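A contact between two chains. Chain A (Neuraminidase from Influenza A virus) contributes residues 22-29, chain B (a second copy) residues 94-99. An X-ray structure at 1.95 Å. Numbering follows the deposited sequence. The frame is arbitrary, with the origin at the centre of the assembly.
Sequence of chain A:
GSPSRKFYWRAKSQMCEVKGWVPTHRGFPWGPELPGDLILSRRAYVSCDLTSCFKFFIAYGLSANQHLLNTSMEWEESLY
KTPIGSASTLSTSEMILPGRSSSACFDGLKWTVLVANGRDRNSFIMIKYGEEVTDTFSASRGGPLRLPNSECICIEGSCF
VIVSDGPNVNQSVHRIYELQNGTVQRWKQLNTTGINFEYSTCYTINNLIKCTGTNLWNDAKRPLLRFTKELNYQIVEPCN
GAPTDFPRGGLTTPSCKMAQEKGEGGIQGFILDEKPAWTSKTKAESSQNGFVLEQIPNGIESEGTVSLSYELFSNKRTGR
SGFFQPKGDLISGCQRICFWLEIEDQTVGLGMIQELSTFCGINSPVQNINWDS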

# COMPACT_ATOMS: atom_id res chain seq x y z
N VAL A 22 -14.35 17.09 -20.11
CA VAL A 22 -13.49 17.62 -19.07
C VAL A 22 -12.44 16.61 -18.65
O VAL A 22 -12.70 15.40 -18.62
CB VAL A 22 -14.30 18.08 -17.84
CG1 VAL A 22 -15.25 19.21 -18.23
CG2 VAL A 22 -15.07 16.92 -17.24
N PRO A 23 -11.22 17.09 -18.33
CA PRO A 23 -10.17 16.16 -17.91
C PRO A 23 -10.40 15.66 -16.49
O PRO A 23 -10.61 16.46 -15.57
CB PRO A 23 -8.90 17.03 -17.97
CG PRO A 23 -9.39 18.42 -17.73
CD PRO A 23 -10.76 18.48 -18.36
N THR A 24 -10.37 14.35 -16.30
CA THR A 24 -10.52 13.80 -14.97
C THR A 24 -9.14 13.43 -14.43
O THR A 24 -8.96 13.27 -13.23
CB THR A 24 -11.44 12.59 -14.94
OG1 THR A 24 -10.98 11.62 -15.88
CG2 THR A 24 -12.86 12.99 -15.28
N HIS A 25 -8.16 13.34 -15.33
CA HIS A 25 -6.80 12.99 -14.96
C HIS A 25 -5.86 13.52 -16.02
O HIS A 25 -5.94 13.12 -17.17
CB HIS A 25 -6.67 11.46 -14.79
CG HIS A 25 -5.25 10.97 -14.70
ND1 HIS A 25 -4.60 10.79 -13.49
CD2 HIS A 25 -4.37 10.58 -15.66
CE1 HIS A 25 -3.38 10.34 -13.71
NE2 HIS A 25 -3.21 10.20 -15.02
N ARG A 26 -5.01 14.47 -15.66
CA ARG A 26 -3.94 14.86 -16.56
C ARG A 26 -2.80 13.88 -16.36
O ARG A 26 -2.60 13.35 -15.27
CB ARG A 26 -3.49 16.29 -16.26
CG ARG A 26 -4.61 17.27 -16.38
CD ARG A 26 -4.16 18.68 -16.17
NE ARG A 26 -3.38 19.15 -17.31
CZ ARG A 26 -3.21 20.42 -17.61
NH1 ARG A 26 -3.75 21.37 -16.85
NH2 ARG A 26 -2.49 20.75 -18.67
N GLY A 27 -2.08 13.60 -17.43
CA GLY A 27 -0.92 12.73 -17.30
C GLY A 27 0.02 13.35 -16.28
O GLY A 27 0.04 14.56 -16.10
N PHE A 28 0.80 12.51 -15.61
CA PHE A 28 1.81 13.04 -14.71
C PHE A 28 2.75 13.92 -15.55
O PHE A 28 3.10 13.55 -16.68
CB PHE A 28 2.51 11.90 -13.97
CG PHE A 28 1.64 11.27 -12.90
CD1 PHE A 28 0.77 10.24 -13.22
CD2 PHE A 28 1.67 11.74 -11.60
CE1 PHE A 28 -0.05 9.67 -12.25
CE2 PHE A 28 0.84 11.18 -10.62
CZ PHE A 28 -0.01 10.15 -10.94
N PRO A 29 3.10 15.11 -15.03
CA PRO A 29 3.75 16.16 -15.82
C PRO A 29 5.27 15.98 -15.94
O PRO A 29 6.01 16.94 -15.74
CB PRO A 29 3.45 17.41 -15.00
CG PRO A 29 3.48 16.93 -13.59
CD PRO A 29 2.89 15.53 -13.63
N GLU B 94 -2.46 10.42 -3.95
CA GLU B 94 -3.37 10.11 -5.02
C GLU B 94 -3.70 11.38 -5.77
O GLU B 94 -4.09 12.37 -5.16
CB GLU B 94 -4.63 9.51 -4.40
CG GLU B 94 -5.79 9.40 -5.34
CD GLU B 94 -7.05 8.91 -4.64
OE1 GLU B 94 -7.11 8.99 -3.39
OE2 GLU B 94 -7.98 8.45 -5.33
N MET B 95 -3.54 11.37 -7.09
CA MET B 95 -3.94 12.49 -7.92
C MET B 95 -5.46 12.44 -8.08
O MET B 95 -6.01 11.43 -8.51
CB MET B 95 -3.24 12.41 -9.27
CG MET B 95 -3.50 13.59 -10.18
SD MET B 95 -3.12 13.24 -11.90
CE MET B 95 -1.43 13.84 -12.00
N ILE B 96 -6.14 13.52 -7.74
CA ILE B 96 -7.60 13.52 -7.72
C ILE B 96 -8.24 14.10 -8.99
O ILE B 96 -9.06 13.45 -9.64
CB ILE B 96 -8.14 14.30 -6.53
CG1 ILE B 96 -7.71 13.64 -5.22
CG2 ILE B 96 -9.66 14.35 -6.60
CD1 ILE B 96 -8.25 14.35 -4.01
N LEU B 97 -7.89 15.34 -9.29
CA LEU B 97 -8.42 16.04 -10.46
C LEU B 97 -7.48 17.19 -10.80
O LEU B 97 -6.75 17.68 -9.95
CB LEU B 97 -9.79 16.65 -10.15
CG LEU B 97 -11.05 15.80 -10.24
CD1 LEU B 97 -12.21 16.60 -9.69
CD2 LEU B 97 -11.30 15.39 -11.68
N PRO B 98 -7.50 17.64 -12.06
CA PRO B 98 -6.74 18.87 -12.30
C PRO B 98 -7.41 20.07 -11.62
O PRO B 98 -8.63 20.14 -11.56
CB PRO B 98 -6.75 18.99 -13.83
CG PRO B 98 -7.96 18.24 -14.26
CD PRO B 98 -8.17 17.14 -13.26
N GLY B 99 -6.61 21.00 -11.10
CA GLY B 99 -7.17 22.17 -10.44
C GLY B 99 -6.14 23.16 -9.94
O GLY B 99 -5.04 22.77 -9.51

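No hydrogen bond joins these two stretches; the contact is built from packing, and two residues of the chain B strand, Met B95 and Pro B98, carry most of it. Both point their CA-to-CB bonds toward chain A, while that of Ile B96, between them, points away.

Val A22 makes no contact, so the interface opens at Pro A23. Pro A23 CG lies 3.8 Å from Pro B98 CG. The carbonyl beside it pays a price: Pro A23 O lies 3.4 Å from Pro B98 CD and is buried without a polar partner anywhere in the model.

At Thr A24 the chain turns a corner, and Thr A24 CA comes within 5.5 Å of Leu B97 CA. The threonine side chain starts away from chain B, and its hydroxyl is hydrogen-bonded elsewhere in the structure. Here the backbone makes the closest approach, with Thr A24 O 3.5 Å from Leu B97 CD2.

His A25 also starts away, but its ring comes back to Met B95, bringing His A25 ND1 to 3.3 Å from Met B95 SD. Met B95 SD sits 3.9 Å from the centroid of the His A25 ring, oblique to it.

Arg A26 serves the contact through its aliphatic portion: Arg A26 CD packs 3.5 Å from Pro B98 CB, while NH1 and NH2 are hydrogen-bonded elsewhere in the structure. Arg A26 O lies 3.4 Å from Met B95 SD.

Phe A28 then offers a ring face to the end of Met B95: Met B95 CE stands 3.9 Å from the centroid of the Phe A28 ring and 16° off the normal, a CH-pi contact. Met B95 SD lies over the same face, 4.7 Å from the centroid of the Phe A28 ring. One flexible thioether thus engages two aromatic rings, and the rule is economical: a long apolar side chain reaches rings, while proline packs against proline and an arginine's methylenes.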